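Local structure of aldehyde dehydrogenase (Trypanosoma brucei, 5MYP) at residues 84-87 / 88-92; 316-319 / 320-323; 376-379 / 380-383. The protein probably oxidises aldehydes to the corresponding carboxylic acids with NAD+ as cofactor. All coordinates share one frame; numbering follows the deposited sequence.

Contact 1 of 3, residues 84-87 / 88-92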
loop_
_atom_site.group_PDB
_atom_site.type_symbol
_atom_site.label_atom_id
_atom_site.label_comp_id
_atom_site.label_asym_id
_atom_site.label_seq_id
_atom_site.Cartn_x
_atom_site.Cartn_y
_atom_site.Cartn_z
ATOM N N VAL A 84 -12.391 19.718 0.752
ATOM C CA VAL A 84 -12.308 20.369 -0.562
ATOM C C VAL A 84 -11.375 21.576 -0.502
ATOM O O VAL A 84 -10.505 21.727 -1.367
ATOM C CB VAL A 84 -13.675 20.837 -1.117
ATOM C CG1 VAL A 84 -13.470 21.549 -2.456
ATOM C CG2 VAL A 84 -14.631 19.673 -1.310
ATOM N N TRP A 85 -11.558 22.427 0.505
ATOM C CA TRP A 85 -10.710 23.621 0.667
ATOM C C TRP A 85 -9.238 23.238 0.812
ATOM O O TRP A 85 -8.376 23.843 0.171
ATOM C CB TRP A 85 -11.101 24.453 1.897
ATOM C CG TRP A 85 -12.432 25.123 1.899
ATOM C CD1 TRP A 85 -13.386 25.090 0.924
ATOM C CD2 TRP A 85 -12.986 25.904 2.973
ATOM N NE1 TRP A 85 -14.484 25.832 1.307
ATOM C CE2 TRP A 85 -14.267 26.335 2.562
ATOM C CE3 TRP A 85 -12.517 26.288 4.243
ATOM C CZ2 TRP A 85 -15.090 27.129 3.374
ATOM C CZ3 TRP A 85 -13.336 27.083 5.049
ATOM C CH2 TRP A 85 -14.608 27.491 4.609
ATOM N N HIS A 86 -8.962 22.222 1.639
ATOM C CA HIS A 86 -7.611 21.688 1.798
ATOM C C HIS A 86 -7.015 21.263 0.455
ATOM O O HIS A 86 -5.909 21.672 0.111
ATOM C CB HIS A 86 -7.617 20.496 2.768
ATOM C CG HIS A 86 -6.284 19.836 2.937
ATOM N ND1 HIS A 86 -5.533 19.961 4.085
ATOM C CD2 HIS A 86 -5.564 19.051 2.099
ATOM C CE1 HIS A 86 -4.406 19.283 3.946
ATOM N NE2 HIS A 86 -4.401 18.723 2.750
ATOM N N LEU A 87 -7.751 20.444 -0.293
ATOM C CA LEU A 87 -7.245 19.884 -1.552
ATOM C C LEU A 87 -7.012 20.949 -2.628
ATOM O O LEU A 87 -6.002 20.893 -3.329
ATOM C CB LEU A 87 -8.161 18.759 -2.071
ATOM C CG LEU A 87 -8.129 17.472 -1.225
ATOM C CD1 LEU A 87 -9.223 16.514 -1.668
ATOM C CD2 LEU A 87 -6.766 16.788 -1.276
ATOM N N ILE A 88 -7.920 21.922 -2.738
ATOM C CA ILE A 88 -7.742 23.039 -3.682
ATOM C C ILE A 88 -6.536 23.901 -3.278
ATOM O O ILE A 88 -5.666 24.172 -4.109
ATOM C CB ILE A 88 -9.015 23.916 -3.808
ATOM C CG1 ILE A 88 -10.148 23.112 -4.453
ATOM C CG2 ILE A 88 -8.735 25.173 -4.640
ATOM C CD1 ILE A 88 -11.519 23.753 -4.333
ATOM N N GLU A 89 -6.494 24.308 -2.008
ATOM C CA GLU A 89 -5.409 25.158 -1.481
ATOM C C GLU A 89 -4.015 24.567 -1.661
ATOM O O GLU A 89 -3.080 25.291 -2.004
ATOM C CB GLU A 89 -5.607 25.436 0.016
ATOM C CG GLU A 89 -6.689 26.455 0.351
ATOM C CD GLU A 89 -7.051 26.461 1.828
ATOM O OE1 GLU A 89 -6.231 25.994 2.656
ATOM O OE2 GLU A 89 -8.159 26.934 2.164
ATOM N N HIS A 90 -3.882 23.262 -1.417
ATOM C CA HIS A 90 -2.571 22.603 -1.381
ATOM C C HIS A 90 -2.193 21.809 -2.644
ATOM O O HIS A 90 -1.114 21.223 -2.682
ATOM C CB HIS A 90 -2.486 21.689 -0.151
ATOM C CG HIS A 90 -2.647 22.412 1.150
ATOM N ND1 HIS A 90 -1.794 23.415 1.558
ATOM C CD2 HIS A 90 -3.559 22.274 2.139
ATOM C CE1 HIS A 90 -2.179 23.869 2.737
ATOM N NE2 HIS A 90 -3.252 23.195 3.111
ATOM N N MET A 91 -3.046 21.806 -3.672
ATOM C CA MET A 91 -2.817 20.971 -4.868
ATOM C C MET A 91 -1.477 21.255 -5.540
ATOM O O MET A 91 -0.738 20.328 -5.878
ATOM C CB MET A 91 -3.923 21.163 -5.904
ATOM C CG MET A 91 -3.856 20.186 -7.071
ATOM S SD MET A 91 -5.158 20.515 -8.268
ATOM C CE MET A 91 -6.561 19.871 -7.369
ATOM N N ASP A 92 -1.181 22.537 -5.742
ATOM C CA ASP A 92 0.073 22.944 -6.382
ATOM C C ASP A 92 1.298 22.484 -5.594
ATOM O O ASP A 92 2.301 22.120 -6.188
ATOM C CB ASP A 92 0.100 24.460 -6.606
ATOM C CG ASP A 92 -0.905 24.901 -7.655
ATOM O OD1 ASP A 92 -0.614 24.723 -8.853
ATOM O OD2 ASP A 92 -1.977 25.421 -7.281
#

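Contact 2 of 3, residues 316-319 / 320-323. Unlike the reference sequence in segment 320-323: Q323 (reference His).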
loop_
_atom_site.group_PDB
_atom_site.type_symbol
_atom_site.label_atom_id
_atom_site.label_comp_id
_atom_site.label_asym_id
_atom_site.label_seq_id
_atom_site.Cartn_x
_atom_site.Cartn_y
_atom_site.Cartn_z
ATOM N N ILE A 316 -31.091 2.258 14.652
ATOM C CA ILE A 316 -30.284 1.098 14.270
ATOM C C ILE A 316 -30.622 0.785 12.806
ATOM O O ILE A 316 -31.757 0.964 12.376
ATOM C CB ILE A 316 -30.538 -0.131 15.184
ATOM C CG1 ILE A 316 -30.306 0.218 16.668
ATOM C CG2 ILE A 316 -29.664 -1.313 14.769
ATOM C CD1 ILE A 316 -28.967 0.852 16.980
ATOM N N VAL A 317 -29.620 0.348 12.047
ATOM C CA VAL A 317 -29.745 0.185 10.584
ATOM C C VAL A 317 -30.916 -0.704 10.140
ATOM O O VAL A 317 -31.617 -0.364 9.188
ATOM C CB VAL A 317 -28.411 -0.303 9.955
ATOM C CG1 VAL A 317 -28.054 -1.720 10.388
ATOM C CG2 VAL A 317 -28.442 -0.191 8.434
ATOM N N ASN A 318 -31.139 -1.815 10.842
ATOM C CA ASN A 318 -32.224 -2.744 10.503
ATOM C C ASN A 318 -32.581 -3.648 11.688
ATOM O O ASN A 318 -31.894 -3.634 12.716
ATOM C CB ASN A 318 -31.867 -3.573 9.249
ATOM C CG ASN A 318 -30.579 -4.378 9.403
ATOM O OD1 ASN A 318 -30.265 -4.880 10.481
ATOM N ND2 ASN A 318 -29.835 -4.511 8.310
ATOM N N ALA A 319 -33.655 -4.422 11.530
ATOM C CA ALA A 319 -34.147 -5.331 12.574
ATOM C C ALA A 319 -33.111 -6.373 13.010
ATOM O O ALA A 319 -32.995 -6.673 14.198
ATOM C CB ALA A 319 -35.424 -6.026 12.106
ATOM N N SER A 320 -32.364 -6.914 12.049
ATOM C CA SER A 320 -31.324 -7.914 12.328
ATOM C C SER A 320 -30.243 -7.383 13.272
ATOM O O SER A 320 -29.888 -8.041 14.249
ATOM C CB SER A 320 -30.680 -8.380 11.023
ATOM O OG SER A 320 -31.664 -8.894 10.142
ATOM N N HIS A 321 -29.738 -6.189 12.971
ATOM C CA HIS A 321 -28.755 -5.519 13.831
ATOM C C HIS A 321 -29.346 -5.152 15.202
ATOM O O HIS A 321 -28.657 -5.249 16.216
ATOM C CB HIS A 321 -28.171 -4.279 13.139
ATOM C CG HIS A 321 -27.155 -4.598 12.081
ATOM N ND1 HIS A 321 -25.908 -4.009 12.045
ATOM C CD2 HIS A 321 -27.194 -5.454 11.031
ATOM C CE1 HIS A 321 -25.228 -4.480 11.014
ATOM N NE2 HIS A 321 -25.985 -5.360 10.384
ATOM N N PHE A 322 -30.619 -4.745 15.222
ATOM C CA PHE A 322 -31.332 -4.457 16.471
ATOM C C PHE A 322 -31.360 -5.678 17.404
ATOM O O PHE A 322 -30.997 -5.566 18.574
ATOM C CB PHE A 322 -32.762 -3.971 16.183
ATOM C CG PHE A 322 -33.571 -3.695 17.417
ATOM C CD1 PHE A 322 -34.299 -4.711 18.035
ATOM C CD2 PHE A 322 -33.616 -2.418 17.962
ATOM C CE1 PHE A 322 -35.042 -4.462 19.176
ATOM C CE2 PHE A 322 -34.360 -2.162 19.104
ATOM C CZ PHE A 322 -35.072 -3.186 19.713
ATOM N N GLN A 323 -31.787 -6.826 16.877
ATOM C CA GLN A 323 -31.875 -8.064 17.663
ATOM C C GLN A 323 -30.508 -8.522 18.181
ATOM O O GLN A 323 -30.395 -8.965 19.322
ATOM C CB GLN A 323 -32.532 -9.184 16.843
ATOM C CG GLN A 323 -33.994 -8.923 16.505
ATOM C CD GLN A 323 -34.494 -9.746 15.328
ATOM O OE1 GLN A 323 -34.059 -10.877 15.111
ATOM N NE2 GLN A 323 -35.424 -9.179 14.567
#

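Contact 3 of 3, residues 376-379 / 380-383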
loop_
_atom_site.group_PDB
_atom_site.type_symbol
_atom_site.label_atom_id
_atom_site.label_comp_id
_atom_site.label_asym_id
_atom_site.label_seq_id
_atom_site.Cartn_x
_atom_site.Cartn_y
_atom_site.Cartn_z
ATOM N N TYR A 376 -9.250 -3.244 35.191
ATOM C CA TYR A 376 -7.857 -3.675 35.243
ATOM C C TYR A 376 -7.238 -3.258 36.581
ATOM O O TYR A 376 -7.705 -2.310 37.216
ATOM C CB TYR A 376 -7.064 -3.079 34.065
ATOM C CG TYR A 376 -6.560 -1.658 34.267
ATOM C CD1 TYR A 376 -5.348 -1.414 34.917
ATOM C CD2 TYR A 376 -7.278 -0.561 33.788
ATOM C CE1 TYR A 376 -4.879 -0.123 35.108
ATOM C CE2 TYR A 376 -6.812 0.734 33.965
ATOM C CZ TYR A 376 -5.612 0.946 34.625
ATOM O OH TYR A 376 -5.139 2.221 34.806
ATOM N N GLU A 377 -6.194 -3.979 36.990
ATOM C CA GLU A 377 -5.362 -3.605 38.142
ATOM C C GLU A 377 -3.960 -3.138 37.733
ATOM O O GLU A 377 -3.437 -2.182 38.306
ATOM C CB GLU A 377 -5.263 -4.774 39.123
ATOM C CG GLU A 377 -6.572 -5.055 39.854
ATOM C CD GLU A 377 -6.440 -6.157 40.894
ATOM O OE1 GLU A 377 -5.429 -6.177 41.629
ATOM O OE2 GLU A 377 -7.357 -7.002 40.989
ATOM N N ASN A 378 -3.362 -3.806 36.746
ATOM C CA ASN A 378 -2.023 -3.456 36.243
ATOM C C ASN A 378 -2.003 -3.409 34.711
ATOM O O ASN A 378 -2.976 -3.810 34.066
ATOM C CB ASN A 378 -0.975 -4.442 36.781
ATOM C CG ASN A 378 -1.359 -5.893 36.556
ATOM O OD1 ASN A 378 -1.523 -6.335 35.421
ATOM N ND2 ASN A 378 -1.509 -6.644 37.645
ATOM N N GLU A 379 -0.897 -2.922 34.142
ATOM C CA GLU A 379 -0.741 -2.812 32.679
ATOM C C GLU A 379 -0.953 -4.149 31.966
ATOM O O GLU A 379 -1.592 -4.192 30.913
ATOM C CB GLU A 379 0.637 -2.238 32.300
ATOM C CG GLU A 379 0.824 -2.019 30.798
ATOM C CD GLU A 379 2.217 -1.547 30.422
ATOM O OE1 GLU A 379 3.159 -2.367 30.437
ATOM O OE2 GLU A 379 2.364 -0.359 30.082
ATOM N N LYS A 380 -0.423 -5.224 32.548
ATOM C CA LYS A 380 -0.540 -6.578 31.985
ATOM C C LYS A 380 -2.000 -6.983 31.716
ATOM O O LYS A 380 -2.288 -7.623 30.703
ATOM C CB LYS A 380 0.138 -7.601 32.912
ATOM C CG LYS A 380 0.527 -8.911 32.250
ATOM C CD LYS A 380 1.404 -9.750 33.171
ATOM C CE LYS A 380 1.986 -10.961 32.452
ATOM N NZ LYS A 380 0.935 -11.929 32.022
ATOM N N ASP A 381 -2.905 -6.596 32.622
ATOM C CA ASP A 381 -4.347 -6.842 32.459
ATOM C C ASP A 381 -4.910 -6.119 31.235
ATOM O O ASP A 381 -5.719 -6.689 30.498
ATOM C CB ASP A 381 -5.144 -6.389 33.695
ATOM C CG ASP A 381 -4.808 -7.174 34.958
ATOM O OD1 ASP A 381 -4.349 -8.335 34.870
ATOM O OD2 ASP A 381 -5.025 -6.613 36.051
ATOM N N ILE A 382 -4.481 -4.873 31.026
ATOM C CA ILE A 382 -4.944 -4.068 29.887
ATOM C C ILE A 382 -4.462 -4.694 28.585
ATOM O O ILE A 382 -5.242 -4.863 27.647
ATOM C CB ILE A 382 -4.441 -2.605 29.935
ATOM C CG1 ILE A 382 -4.913 -1.890 31.209
ATOM C CG2 ILE A 382 -4.916 -1.828 28.704
ATOM C CD1 ILE A 382 -4.157 -0.612 31.499
ATOM N N LEU A 383 -3.174 -5.035 28.548
ATOM C CA LEU A 383 -2.557 -5.608 27.352
ATOM C C LEU A 383 -3.143 -6.973 26.977
ATOM O O LEU A 383 -3.285 -7.266 25.795
ATOM C CB LEU A 383 -1.029 -5.684 27.499
ATOM C CG LEU A 383 -0.293 -4.352 27.720
ATOM C CD1 LEU A 383 1.212 -4.570 27.815
ATOM C CD2 LEU A 383 -0.611 -3.328 26.640
#

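Contact 1 of 3, residues 84-87 / 88-92
H86 and H90, one turn apart on helix 69-95, form an edge-to-face ring pair: the edge of H90 points at the face of H86, with centroids 4.6 Å apart and planes at 63°. H90 CD2 does the touching, over the middle of the H86 ring and 3.6 Å from H86 CE1. Swinging CG of H86 opposite its backbone N (chi1 177°) leans that ring along the helix toward H90. Apolar contact is made by V84 and I88, which lie side by side and point the same way; V84 CG1 and I88 CD1 meet tightly at 3.5 Å. The backbone supplies three i to i+4 hydrogen bonds: I88 N to V84 O (2.9 Å), E89 N to W85 O (2.9 Å) and H90 N to H86 O (3.0 Å). V84 and L87 also rest on L139 of helix 132-143, while V84, W85 and M91 pack on helix 36-52. The two imidazoles thus meet through a carbon edge and a pi face, which keeps their nitrogens for other bonds: H86 NE2 bonds Y94 OH within the same helix, while weak bonds run from H86 ND1 to D429 and from H90 NE2 to E103 of the second subunit.

Contact 2 of 3, residues 316-319 / 320-323
The chain runs from an extended I316 through V317 and N318 into the first turn of helix 319-328, where the backbone bonds F322 N to N318 O (3.0 Å) and Q323 N to A319 O (2.9 Å) set the i to i+4 pattern. N318 caps the start of this turn with its side chain. Its OD1 accepts from H321 N at 2.9 Å; the bond is straight at the hydrogen, 169°, and the donor lies almost in line with the amide carbonyl. CG of N318 stands between its backbone N and carbonyl carbon (chi1 58°), which folds the amide back over the helix start. This is an N-cap, with N318 just ahead of the first helical residue, and it satisfies an amide that the first turn cannot pair with a preceding helical carbonyl. The same oxygen lies 3.2 Å from H321 CD2, with the amide and imidazole planes 73° apart. V317 covers one face of the H321 ring with its CG1 methyl in a CH-pi contact, 3.6 Å from the centroid and displaced toward the rim. I316 reaches the turn through CG2, which sits 3.7 Å from H321 CB and beside F322 N. The F322 side chain packs on L345 and on I347 of strand 346-353, where I316 also packs. V317 N donates to Q257 OE1, and the V317 side chain touches W127. The imidazole of H321 lies about 11 Å, side chain to side chain, from C259, the predicted active-site cysteine, and about 5 Å from a bound glycerol that probably came from the crystallisation liquor.

Contact 3 of 3, residues 376-379 / 380-383
D381 OD2 is gripped by two successive backbone amides: E377 N at 3.0 Å, which meets the lone pair turned away from OD1, and N378 N at 3.3 Å, a weak bond. In return, N378 OD1 accepts from D381 N at 3.1 Å, with the donor tilted 22° from the carbonyl plane. This exchange between N378 and D381 is a capping box at the start of helix 379-387: N378 OD1 takes an amide of the first turn, D381 OD2 the two just ahead of it, and these donors would probably stabilise the carboxylate's negative charge. D381 N also bonds N378 O weakly, and L383 N to E379 O (3.0 Å) begins the regular helical pattern. Beneath the cap, I382 lays CD1 over the centre of one Y376 ring face, 3.5 Å from the centroid, while CG1 is 3.5 Å from Y376 CG. The tyrosine holds CG between its backbone N and carbonyl carbon (chi1 83°), which brings the ring face round to I382. Y376 ends strand 370-376, backbone-bonded to V267 of strand 264-268 and K269 just beyond; helix 379-387 thus starts close after an inner strand, with F404 of helix 402-411 against both Y376 and I382.

The three contacts are local, one within a helix and two at helix starts, in series along one aldehyde dehydrogenase chain, and none touches another. Contact 2 lies about 26 Å, nearest atoms, from each of the others, and contacts 1 and 3 are about 32 Å apart. Contact 1 falls on the opposite side of the chain's centre from contacts 2 and 3. It is mid-helix, whereas contacts 2 and 3 are both capped by an asparagine, contact 3 adding the reciprocal aspartate of a capping box. Strands 346-353 and 370-376 run parallel as a pair, so the two capped helices attach to one sheet. In contact 2 the H321 side chain is about 11 Å from that of the predicted catalytic C259; contacts 1 and 3 lie away from it.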